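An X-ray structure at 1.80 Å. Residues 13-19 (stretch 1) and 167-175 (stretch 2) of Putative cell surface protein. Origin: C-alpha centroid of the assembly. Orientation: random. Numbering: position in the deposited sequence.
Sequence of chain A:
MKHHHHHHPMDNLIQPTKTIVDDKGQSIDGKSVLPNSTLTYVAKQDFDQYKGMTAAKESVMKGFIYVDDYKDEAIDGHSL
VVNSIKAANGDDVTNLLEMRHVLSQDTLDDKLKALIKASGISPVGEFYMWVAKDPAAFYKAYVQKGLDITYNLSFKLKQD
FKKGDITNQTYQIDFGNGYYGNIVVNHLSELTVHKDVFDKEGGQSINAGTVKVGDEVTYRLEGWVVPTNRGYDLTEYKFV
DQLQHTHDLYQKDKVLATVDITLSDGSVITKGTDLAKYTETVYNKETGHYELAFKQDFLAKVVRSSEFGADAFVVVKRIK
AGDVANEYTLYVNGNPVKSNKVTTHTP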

# COMPACT_ATOMS: atom_id res chain seq x y z
N LEU A 13 23.32 -11.37 -19.55
CA LEU A 13 23.87 -10.02 -19.65
C LEU A 13 22.81 -9.00 -20.07
O LEU A 13 23.02 -7.80 -20.01
CB LEU A 13 25.04 -9.98 -20.63
CG LEU A 13 26.32 -10.69 -20.16
CD1 LEU A 13 27.44 -10.48 -21.16
CD2 LEU A 13 26.73 -10.21 -18.77
N ILE A 14 21.66 -9.51 -20.52
CA ILE A 14 20.51 -8.65 -20.78
C ILE A 14 19.53 -8.88 -19.63
O ILE A 14 19.03 -9.99 -19.45
CB ILE A 14 19.87 -8.97 -22.14
CG1 ILE A 14 20.92 -8.85 -23.25
CG2 ILE A 14 18.68 -8.06 -22.41
CD1 ILE A 14 20.53 -9.50 -24.55
N GLN A 15 19.26 -7.84 -18.86
CA GLN A 15 18.52 -8.01 -17.61
C GLN A 15 17.61 -6.83 -17.33
O GLN A 15 18.03 -5.84 -16.74
CB GLN A 15 19.51 -8.23 -16.45
CG GLN A 15 18.86 -8.43 -15.08
CD GLN A 15 17.82 -9.54 -15.08
OE1 GLN A 15 17.96 -10.55 -15.77
NE2 GLN A 15 16.76 -9.35 -14.29
N PRO A 16 16.34 -6.93 -17.79
CA PRO A 16 15.35 -5.93 -17.39
C PRO A 16 15.15 -6.02 -15.88
O PRO A 16 15.29 -7.10 -15.29
CB PRO A 16 14.08 -6.37 -18.12
CG PRO A 16 14.28 -7.84 -18.40
CD PRO A 16 15.76 -8.04 -18.56
N THR A 17 14.88 -4.90 -15.24
CA THR A 17 14.74 -4.91 -13.79
C THR A 17 13.55 -4.05 -13.42
O THR A 17 13.12 -3.22 -14.21
CB THR A 17 16.00 -4.35 -13.11
OG1 THR A 17 16.19 -2.99 -13.52
CG2 THR A 17 17.24 -5.17 -13.46
N LYS A 18 13.01 -4.27 -12.22
CA LYS A 18 12.09 -3.30 -11.65
C LYS A 18 12.35 -3.19 -10.14
O LYS A 18 12.84 -4.14 -9.51
CB LYS A 18 10.63 -3.67 -11.93
CG LYS A 18 9.63 -2.59 -11.49
CD LYS A 18 8.23 -2.85 -12.05
CE LYS A 18 7.52 -4.04 -11.38
NZ LYS A 18 6.11 -4.15 -11.90
N THR A 19 12.08 -2.01 -9.59
CA THR A 19 12.09 -1.82 -8.14
C THR A 19 10.87 -0.98 -7.76
O THR A 19 10.21 -0.42 -8.63
CB THR A 19 13.38 -1.14 -7.67
OG1 THR A 19 13.44 -1.17 -6.23
CG2 THR A 19 13.44 0.28 -8.16
N THR A 167 2.61 -8.57 -6.50
CA THR A 167 3.79 -8.82 -7.32
C THR A 167 3.75 -7.95 -8.57
O THR A 167 2.68 -7.61 -9.06
CB THR A 167 3.93 -10.31 -7.72
OG1 THR A 167 2.90 -10.67 -8.65
CG2 THR A 167 3.86 -11.23 -6.48
N ASN A 168 4.92 -7.56 -9.03
CA ASN A 168 5.05 -6.85 -10.29
C ASN A 168 6.32 -7.37 -10.95
O ASN A 168 7.36 -7.49 -10.29
CB ASN A 168 5.14 -5.34 -10.06
CG ASN A 168 5.00 -4.55 -11.34
OD1 ASN A 168 3.98 -4.65 -12.01
N GLN A 169 6.23 -7.70 -12.23
CA GLN A 169 7.40 -8.23 -12.95
C GLN A 169 7.40 -7.66 -14.37
O GLN A 169 6.37 -7.60 -15.02
CB GLN A 169 7.34 -9.76 -12.99
CG GLN A 169 8.60 -10.42 -13.57
CD GLN A 169 8.51 -11.92 -13.62
OE1 GLN A 169 7.45 -12.51 -13.42
NE2 GLN A 169 9.64 -12.57 -13.89
N THR A 170 8.56 -7.23 -14.84
CA THR A 170 8.68 -6.84 -16.24
C THR A 170 9.35 -7.92 -17.10
O THR A 170 10.01 -8.82 -16.60
CB THR A 170 9.42 -5.50 -16.38
OG1 THR A 170 10.77 -5.66 -15.94
CG2 THR A 170 8.72 -4.44 -15.52
N TYR A 171 9.13 -7.81 -18.40
CA TYR A 171 9.77 -8.63 -19.40
C TYR A 171 10.20 -7.70 -20.52
O TYR A 171 9.63 -6.63 -20.72
CB TYR A 171 8.78 -9.63 -19.98
CG TYR A 171 8.21 -10.61 -18.98
CD1 TYR A 171 8.98 -11.65 -18.50
CD2 TYR A 171 6.89 -10.52 -18.56
CE1 TYR A 171 8.46 -12.56 -17.61
CE2 TYR A 171 6.37 -11.43 -17.66
CZ TYR A 171 7.16 -12.45 -17.19
OH TYR A 171 6.66 -13.37 -16.29
N GLN A 172 11.18 -8.14 -21.28
CA GLN A 172 11.72 -7.36 -22.39
C GLN A 172 11.84 -8.32 -23.57
O GLN A 172 12.35 -9.43 -23.41
CB GLN A 172 13.08 -6.87 -21.96
CG GLN A 172 13.86 -6.04 -22.91
CD GLN A 172 15.12 -5.52 -22.24
OE1 GLN A 172 15.09 -5.13 -21.06
NE2 GLN A 172 16.22 -5.51 -22.97
N ILE A 173 11.34 -7.91 -24.74
CA ILE A 173 11.46 -8.74 -25.93
C ILE A 173 12.14 -7.93 -27.03
O ILE A 173 11.55 -6.99 -27.56
CB ILE A 173 10.09 -9.26 -26.45
CG1 ILE A 173 9.29 -9.92 -25.32
CG2 ILE A 173 10.28 -10.22 -27.63
CD1 ILE A 173 7.86 -10.29 -25.74
N ASP A 174 13.38 -8.31 -27.34
CA ASP A 174 14.19 -7.60 -28.30
C ASP A 174 14.47 -8.53 -29.47
O ASP A 174 14.93 -9.66 -29.28
CB ASP A 174 15.53 -7.19 -27.68
CG ASP A 174 15.37 -6.50 -26.34
OD1 ASP A 174 14.41 -5.72 -26.18
OD2 ASP A 174 16.22 -6.74 -25.44
N PHE A 175 14.20 -8.05 -30.68
CA PHE A 175 14.39 -8.84 -31.88
C PHE A 175 13.67 -10.19 -31.76
O PHE A 175 14.15 -11.18 -32.31
CB PHE A 175 15.88 -9.13 -32.15
CG PHE A 175 16.79 -7.98 -31.89
CD1 PHE A 175 16.94 -6.96 -32.82
CD2 PHE A 175 17.55 -7.92 -30.72
CE1 PHE A 175 17.80 -5.90 -32.58
CE2 PHE A 175 18.41 -6.87 -30.47
CZ PHE A 175 18.54 -5.85 -31.41

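A short strand with the loop leading into it faces a longer, roughly antiparallel strand through side chains, their touching residues at least 150 positions apart in sequence, and the two are tied by a covalent isopeptide bond between Lys 18 and Asn 168. Lys 18 NZ lies 1.3 Å from Asn 168 CG, an amide bond length; OD1 remains on that carbon, whereas ND2 is absent from the model, as expected when the lysine amine has displaced the asparagine amide nitrogen. The lysine reaches its partner with chi1, chi2 and chi4 near t and a single p turn at chi3. No hydrogen bond joins the two stretches among the modelled atoms, and the strand axes approach no closer than 6.6 Å, leaving room for side chains between the backbones. Side chains alternate along both stretches: Ile 14, Pro 16 and Lys 18 point toward stretch 2, and Asn 168, Thr 170 and Gln 172 point back. Beside the crosslink, Lys 18 CD packs against Thr 170 CG2 at 3.8 Å. Farther along, Pro 16 CB sits 3.3 Å from Gln 172 OE1 and 4.0 Å from Thr 170 OG1. Ile 14 CG2 contacts Gln 172 NE2 at 3.6 Å, and that same NE2 donates a nearly straight hydrogen bond to Asp 174 OD2 (2.8 Å, 168°), linking two side chains that both point toward stretch 1.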